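Long-range contact in titin (Homo sapiens, PDB 2J8H), which spans half the muscle sarcomere as a giant elastic protein, its A-band part including this rigid tandem of two immunoglobulin domains: residues 17-28 / 59-70. Numbering follows the deposited sequence.
Sequences RYQSNATLVCKV and GGYHQLIIASVT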
ATOM      1  N   ARG A  17       4.086  -8.035   8.334  1.00 47.70           N
ATOM      2  CA  ARG A  17       4.296  -8.198   6.915  1.00 48.20           C
ATOM      3  C   ARG A  17       5.210  -7.090   6.411  1.00 48.22           C
ATOM      4  O   ARG A  17       5.108  -5.955   6.836  1.00 48.40           O
ATOM      5  CB  ARG A  17       2.959  -8.196   6.163  1.00 47.58           C
ATOM      6  CG  ARG A  17       3.075  -8.430   4.682  1.00 48.38           C
ATOM      7  CD  ARG A  17       3.513  -9.842   4.340  1.00 49.44           C
ATOM      8  NE  ARG A  17       2.745 -10.885   5.032  1.00 48.82           N
ATOM      9  CZ  ARG A  17       1.580 -11.390   4.630  1.00 50.10           C
ATOM     10  NH1 ARG A  17       0.984 -10.975   3.505  1.00 48.15           N
ATOM     11  NH2 ARG A  17       1.004 -12.342   5.362  1.00 51.07           N
ATOM     12  N   TYR A  18       6.131  -7.461   5.535  1.00 49.14           N
ATOM     13  CA  TYR A  18       6.979  -6.536   4.792  1.00 49.69           C
ATOM     14  C   TYR A  18       6.193  -5.304   4.303  1.00 49.82           C
ATOM     15  O   TYR A  18       5.081  -5.443   3.807  1.00 48.85           O
ATOM     16  CB  TYR A  18       7.539  -7.326   3.611  1.00 51.04           C
ATOM     17  CG  TYR A  18       8.327  -6.578   2.587  1.00 50.55           C
ATOM     18  CD1 TYR A  18       9.575  -6.053   2.893  1.00 52.84           C
ATOM     19  CD2 TYR A  18       7.853  -6.451   1.292  1.00 52.56           C
ATOM     20  CE1 TYR A  18      10.322  -5.378   1.943  1.00 52.36           C
ATOM     21  CE2 TYR A  18       8.589  -5.784   0.327  1.00 53.83           C
ATOM     22  CZ  TYR A  18       9.832  -5.242   0.669  1.00 54.20           C
ATOM     23  OH  TYR A  18      10.576  -4.584  -0.296  1.00 54.78           O
ATOM     24  N   GLN A  19       6.784  -4.120   4.474  1.00 50.36           N
ATOM     25  CA  GLN A  19       6.212  -2.814   4.070  1.00 51.01           C
ATOM     26  C   GLN A  19       5.048  -2.283   4.936  1.00 50.94           C
ATOM     27  O   GLN A  19       4.561  -1.183   4.696  1.00 52.16           O
ATOM     28  CB  GLN A  19       5.868  -2.782   2.569  1.00 51.58           C
ATOM     29  CG  GLN A  19       7.137  -2.840   1.674  1.00 52.42           C
ATOM     30  CD  GLN A  19       6.859  -2.918   0.175  1.00 53.40           C
ATOM     31  OE1 GLN A  19       5.705  -3.010  -0.275  1.00 57.84           O
ATOM     32  NE2 GLN A  19       7.932  -2.913  -0.615  1.00 54.66           N
ATOM     33  N   SER A  20       4.607  -3.043   5.933  1.00 50.30           N
ATOM     34  CA  SER A  20       3.676  -2.536   6.934  1.00 49.76           C
ATOM     35  C   SER A  20       4.446  -1.809   8.023  1.00 49.69           C
ATOM     36  O   SER A  20       5.674  -1.852   8.060  1.00 49.62           O
ATOM     37  CB  SER A  20       2.860  -3.668   7.549  1.00 49.43           C
ATOM     38  OG  SER A  20       1.936  -4.182   6.604  1.00 49.80           O
ATOM     39  N   ASN A  21       3.713  -1.122   8.893  1.00 49.28           N
ATOM     40  CA  ASN A  21       4.295  -0.445  10.013  1.00 49.14           C
ATOM     41  C   ASN A  21       4.254  -1.423  11.169  1.00 48.76           C
ATOM     42  O   ASN A  21       3.277  -2.145  11.337  1.00 49.60           O
ATOM     43  CB  ASN A  21       3.520   0.832  10.352  1.00 49.33           C
ATOM     44  CG  ASN A  21       3.633   1.895   9.269  1.00 51.84           C
ATOM     45  OD1 ASN A  21       4.267   1.692   8.229  1.00 53.92           O
ATOM     46  ND2 ASN A  21       2.994   3.035   9.504  1.00 55.35           N
ATOM     47  N   ALA A  22       5.332  -1.487  11.934  1.00 47.54           N
ATOM     48  CA  ALA A  22       5.362  -2.279  13.134  1.00 47.25           C
ATOM     49  C   ALA A  22       5.219  -1.290  14.286  1.00 47.52           C
ATOM     50  O   ALA A  22       5.889  -0.257  14.300  1.00 46.92           O
ATOM     51  CB  ALA A  22       6.667  -3.038  13.232  1.00 46.69           C
ATOM     52  N   THR A  23       4.328  -1.597  15.230  1.00 47.25           N
ATOM     53  CA  THR A  23       4.120  -0.756  16.402  1.00 46.94           C
ATOM     54  C   THR A  23       4.366  -1.580  17.626  1.00 47.05           C
ATOM     55  O   THR A  23       3.712  -2.591  17.838  1.00 46.36           O
ATOM     56  CB  THR A  23       2.698  -0.202  16.437  1.00 47.05           C
ATOM     57  OG1 THR A  23       2.469   0.507  15.219  1.00 45.03           O
ATOM     58  CG2 THR A  23       2.510   0.741  17.640  1.00 46.18           C
ATOM     59  N   LEU A  24       5.317  -1.133  18.427  1.00 47.28           N
ATOM     60  CA  LEU A  24       5.675  -1.792  19.665  1.00 48.16           C
ATOM     61  C   LEU A  24       5.089  -0.921  20.753  1.00 48.05           C
ATOM     62  O   LEU A  24       5.309   0.292  20.739  1.00 48.21           O
ATOM     63  CB  LEU A  24       7.185  -1.818  19.809  1.00 48.20           C
ATOM     64  CG  LEU A  24       7.982  -2.748  18.896  1.00 50.47           C
ATOM     65  CD1 LEU A  24       7.914  -2.411  17.440  1.00 53.44           C
ATOM     66  CD2 LEU A  24       9.401  -2.640  19.303  1.00 50.88           C
ATOM     67  N   VAL A  25       4.334  -1.522  21.667  1.00 47.60           N
ATOM     68  CA  VAL A  25       3.556  -0.785  22.640  1.00 48.23           C
ATOM     69  C   VAL A  25       3.852  -1.380  23.995  1.00 48.12           C
ATOM     70  O   VAL A  25       3.998  -2.605  24.122  1.00 48.73           O
ATOM     71  CB  VAL A  25       2.018  -0.936  22.420  1.00 49.11           C
ATOM     72  CG1 VAL A  25       1.274   0.106  23.272  1.00 50.18           C
ATOM     73  CG2 VAL A  25       1.620  -0.814  20.947  1.00 51.12           C
ATOM     74  N   CYS A  26       3.896  -0.540  25.020  1.00 48.04           N
ATOM     75  CA  CYS A  26       4.028  -1.038  26.388  1.00 47.92           C
ATOM     76  C   CYS A  26       3.359  -0.033  27.304  1.00 47.95           C
ATOM     77  O   CYS A  26       2.996   1.066  26.848  1.00 47.54           O
ATOM     78  CB  CYS A  26       5.494  -1.256  26.740  1.00 48.12           C
ATOM     79  SG  CYS A  26       6.485   0.199  26.762  1.00 50.46           S
ATOM     80  N   LYS A  27       3.155  -0.424  28.566  1.00 47.10           N
ATOM     81  CA  LYS A  27       2.586   0.451  29.567  1.00 47.03           C
ATOM     82  C   LYS A  27       3.502   0.434  30.793  1.00 47.32           C
ATOM     83  O   LYS A  27       3.795  -0.620  31.355  1.00 46.95           O
ATOM     84  CB  LYS A  27       1.168   0.040  29.949  1.00 46.64           C
ATOM     85  CG  LYS A  27       0.465   1.001  30.882  1.00 46.85           C
ATOM     86  CD  LYS A  27      -0.882   0.433  31.246  1.00 46.99           C
ATOM     87  CE  LYS A  27      -1.695   1.363  32.090  1.00 47.86           C
ATOM     88  NZ  LYS A  27      -3.066   0.818  32.180  1.00 49.56           N
ATOM     89  N   VAL A  28       3.912   1.627  31.195  1.00 47.21           N
ATOM     90  CA  VAL A  28       4.889   1.821  32.242  1.00 48.01           C
ATOM     91  C   VAL A  28       4.220   2.448  33.457  1.00 48.16           C
ATOM     92  O   VAL A  28       3.392   3.347  33.334  1.00 47.57           O
ATOM     93  CB  VAL A  28       6.014   2.727  31.706  1.00 48.76           C
ATOM     94  CG1 VAL A  28       7.004   3.167  32.805  1.00 48.81           C
ATOM     95  CG2 VAL A  28       6.736   2.019  30.545  1.00 49.33           C
ATOM     96  N   GLY A  59      -1.575   7.771  31.105  1.00 47.80           N
ATOM     97  CA  GLY A  59      -1.715   6.465  31.736  1.00 47.42           C
ATOM     98  C   GLY A  59      -0.474   5.620  31.580  1.00 47.06           C
ATOM     99  O   GLY A  59      -0.506   4.442  31.894  1.00 47.89           O
ATOM    100  N   GLY A  60       0.599   6.188  31.043  1.00 46.63           N
ATOM    101  CA  GLY A  60       1.882   5.484  30.923  1.00 46.27           C
ATOM    102  C   GLY A  60       2.091   4.643  29.677  1.00 46.01           C
ATOM    103  O   GLY A  60       2.924   3.733  29.672  1.00 45.06           O
ATOM    104  N   TYR A  61       1.340   4.916  28.617  1.00 45.73           N
ATOM    105  CA  TYR A  61       1.476   4.137  27.407  1.00 45.66           C
ATOM    106  C   TYR A  61       2.543   4.736  26.517  1.00 46.19           C
ATOM    107  O   TYR A  61       2.560   5.952  26.308  1.00 45.96           O
ATOM    108  CB  TYR A  61       0.181   4.086  26.628  1.00 46.37           C
ATOM    109  CG  TYR A  61      -0.880   3.297  27.302  1.00 46.41           C
ATOM    110  CD1 TYR A  61      -1.777   3.912  28.141  1.00 47.28           C
ATOM    111  CD2 TYR A  61      -0.982   1.921  27.112  1.00 47.20           C
ATOM    112  CE1 TYR A  61      -2.787   3.182  28.788  1.00 47.19           C
ATOM    113  CE2 TYR A  61      -1.981   1.177  27.743  1.00 47.03           C
ATOM    114  CZ  TYR A  61      -2.874   1.817  28.585  1.00 47.29           C
ATOM    115  OH  TYR A  61      -3.874   1.109  29.229  1.00 49.69           O
ATOM    116  N   HIS A  62       3.401   3.866  25.994  1.00 46.11           N
ATOM    117  CA  HIS A  62       4.516   4.249  25.135  1.00 46.48           C
ATOM    118  C   HIS A  62       4.510   3.361  23.925  1.00 46.82           C
ATOM    119  O   HIS A  62       4.315   2.138  24.049  1.00 46.19           O
ATOM    120  CB  HIS A  62       5.828   4.038  25.863  1.00 47.48           C
ATOM    121  CG  HIS A  62       6.024   4.996  26.985  1.00 46.82           C
ATOM    122  ND1 HIS A  62       6.592   6.236  26.803  1.00 47.93           N
ATOM    123  CD2 HIS A  62       5.644   4.936  28.282  1.00 47.24           C
ATOM    124  CE1 HIS A  62       6.589   6.884  27.953  1.00 48.56           C
ATOM    125  NE2 HIS A  62       6.015   6.118  28.864  1.00 47.56           N
ATOM    126  N   GLN A  63       4.701   3.950  22.746  1.00 46.00           N
ATOM    127  CA  GLN A  63       4.801   3.128  21.564  1.00 46.18           C
ATOM    128  C   GLN A  63       5.815   3.677  20.578  1.00 46.07           C
ATOM    129  O   GLN A  63       6.083   4.879  20.515  1.00 45.45           O
ATOM    130  CB  GLN A  63       3.416   2.838  20.945  1.00 46.47           C
ATOM    131  CG  GLN A  63       2.828   3.908  20.114  1.00 46.78           C
ATOM    132  CD  GLN A  63       1.417   3.645  19.624  1.00 46.50           C
ATOM    133  OE1 GLN A  63       0.804   2.629  19.930  1.00 48.66           O
ATOM    134  NE2 GLN A  63       0.864   4.617  18.911  1.00 45.73           N
ATOM    135  N   LEU A  64       6.421   2.746  19.857  1.00 45.66           N
ATOM    136  CA  LEU A  64       7.342   3.058  18.805  1.00 45.35           C
ATOM    137  C   LEU A  64       6.722   2.537  17.529  1.00 45.46           C
ATOM    138  O   LEU A  64       6.338   1.368  17.457  1.00 46.45           O
ATOM    139  CB  LEU A  64       8.661   2.350  19.063  1.00 45.24           C
ATOM    140  CG  LEU A  64       9.695   2.374  17.914  1.00 45.12           C
ATOM    141  CD1 LEU A  64      10.251   3.764  17.714  1.00 44.12           C
ATOM    142  CD2 LEU A  64      10.819   1.356  18.235  1.00 46.16           C
ATOM    143  N   ILE A  65       6.623   3.391  16.524  1.00 45.21           N
ATOM    144  CA  ILE A  65       6.172   2.987  15.219  1.00 45.39           C
ATOM    145  C   ILE A  65       7.363   2.964  14.271  1.00 45.77           C
ATOM    146  O   ILE A  65       8.030   3.978  14.076  1.00 44.68           O
ATOM    147  CB  ILE A  65       5.093   3.941  14.651  1.00 45.30           C
ATOM    148  CG1 ILE A  65       3.978   4.171  15.688  1.00 45.75           C
ATOM    149  CG2 ILE A  65       4.505   3.374  13.323  1.00 44.83           C
ATOM    150  CD1 ILE A  65       3.019   5.327  15.350  1.00 46.08           C
ATOM    151  N   ILE A  66       7.609   1.789  13.680  1.00 45.80           N
ATOM    152  CA  ILE A  66       8.648   1.596  12.674  1.00 45.70           C
ATOM    153  C   ILE A  66       7.935   1.465  11.364  1.00 45.88           C
ATOM    154  O   ILE A  66       7.201   0.514  11.168  1.00 45.23           O
ATOM    155  CB  ILE A  66       9.459   0.311  12.919  1.00 45.86           C
ATOM    156  CG1 ILE A  66       9.955   0.278  14.366  1.00 45.58           C
ATOM    157  CG2 ILE A  66      10.615   0.191  11.939  1.00 44.99           C
ATOM    158  CD1 ILE A  66      10.538  -1.051  14.784  1.00 47.59           C
ATOM    159  N   ALA A  67       8.177   2.411  10.464  1.00 45.94           N
ATOM    160  CA  ALA A  67       7.455   2.465   9.224  1.00 46.62           C
ATOM    161  C   ALA A  67       7.995   1.475   8.235  1.00 47.56           C
ATOM    162  O   ALA A  67       9.217   1.238   8.160  1.00 47.55           O
ATOM    163  CB  ALA A  67       7.519   3.866   8.626  1.00 46.38           C
ATOM    164  N   SER A  68       7.078   0.914   7.445  1.00 48.22           N
ATOM    165  CA  SER A  68       7.455   0.232   6.236  1.00 48.93           C
ATOM    166  C   SER A  68       8.594  -0.736   6.474  1.00 47.87           C
ATOM    167  O   SER A  68       9.722  -0.545   5.989  1.00 47.12           O
ATOM    168  CB  SER A  68       7.832   1.264   5.170  1.00 50.23           C
ATOM    169  OG  SER A  68       6.681   2.015   4.796  1.00 53.36           O
ATOM    170  N   VAL A  69       8.296  -1.772   7.250  1.00 47.03           N
ATOM    171  CA  VAL A  69       9.339  -2.656   7.718  1.00 46.57           C
ATOM    172  C   VAL A  69       9.957  -3.479   6.601  1.00 46.97           C
ATOM    173  O   VAL A  69       9.271  -3.915   5.680  1.00 47.09           O
ATOM    174  CB  VAL A  69       8.877  -3.542   8.900  1.00 46.73           C
ATOM    175  CG1 VAL A  69       8.584  -2.671  10.076  1.00 45.45           C
ATOM    176  CG2 VAL A  69       7.672  -4.409   8.537  1.00 47.07           C
ATOM    177  N   THR A  70      11.278  -3.622   6.671  1.00 47.22           N
ATOM    178  CA  THR A  70      12.036  -4.483   5.794  1.00 47.06           C
ATOM    179  C   THR A  70      12.789  -5.482   6.666  1.00 47.23           C
ATOM    180  O   THR A  70      12.765  -5.380   7.901  1.00 45.93           O
ATOM    181  CB  THR A  70      13.048  -3.674   5.019  1.00 47.05           C
ATOM    182  OG1 THR A  70      14.033  -3.187   5.923  1.00 48.93           O
ATOM    183  CG2 THR A  70      12.359  -2.490   4.335  1.00 47.71           C
TER
HETATM  184  O   HOH W   1       0.755   3.348  33.986  1.00 56.73           O
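Strands 22-28 and 61-66 run antiparallel, their axes 4.6 Å apart, through hydrogen-bonded pairs Ala-22/Ile-66, Leu-24/Leu-64 and Cys-26/His-62. Val-28 N donates to Gly-60 O (2.8 Å) just before strand 61-66; past the other end, two bonds join Val-69 to the type II turn Arg-17 to Ser-20. Between turn and strand, Asn-21 OD1 accepts from Ser-68 N at 3.0 Å, the donor tilted 34° from the amide's carbonyl plane.

On one face Lys-27 lies across the Tyr-61 ring, with CG 4.1 Å from the centroid in a CH-pi contact. With CG anti to the backbone N (chi1 -174°) and the chain extended, NZ reaches Tyr-61 OH at 3.1 Å. With an alanine in place of Tyr-61, the lysine chain, left without ring or hydroxyl, is likely to turn more freely, its ammonium without this acceptor. Thr-23 CG2 packs 3.4 Å from Gln-63 OE1, which accepts from Ile-186 N of the second subunit, while Gln-63 NE2 bonds to Gln-55.

The other face is mostly apolar: Leu-24 CD1 meets Ile-66 CD1 at 4.0 Å, with Trp-38 against Leu-24, Leu-64 and His-62. The alternation fits an immunoglobulin sandwich: hydrophobic toward the opposing sheet, mixed where Tyr-61 and Gln-63 meet the second subunit.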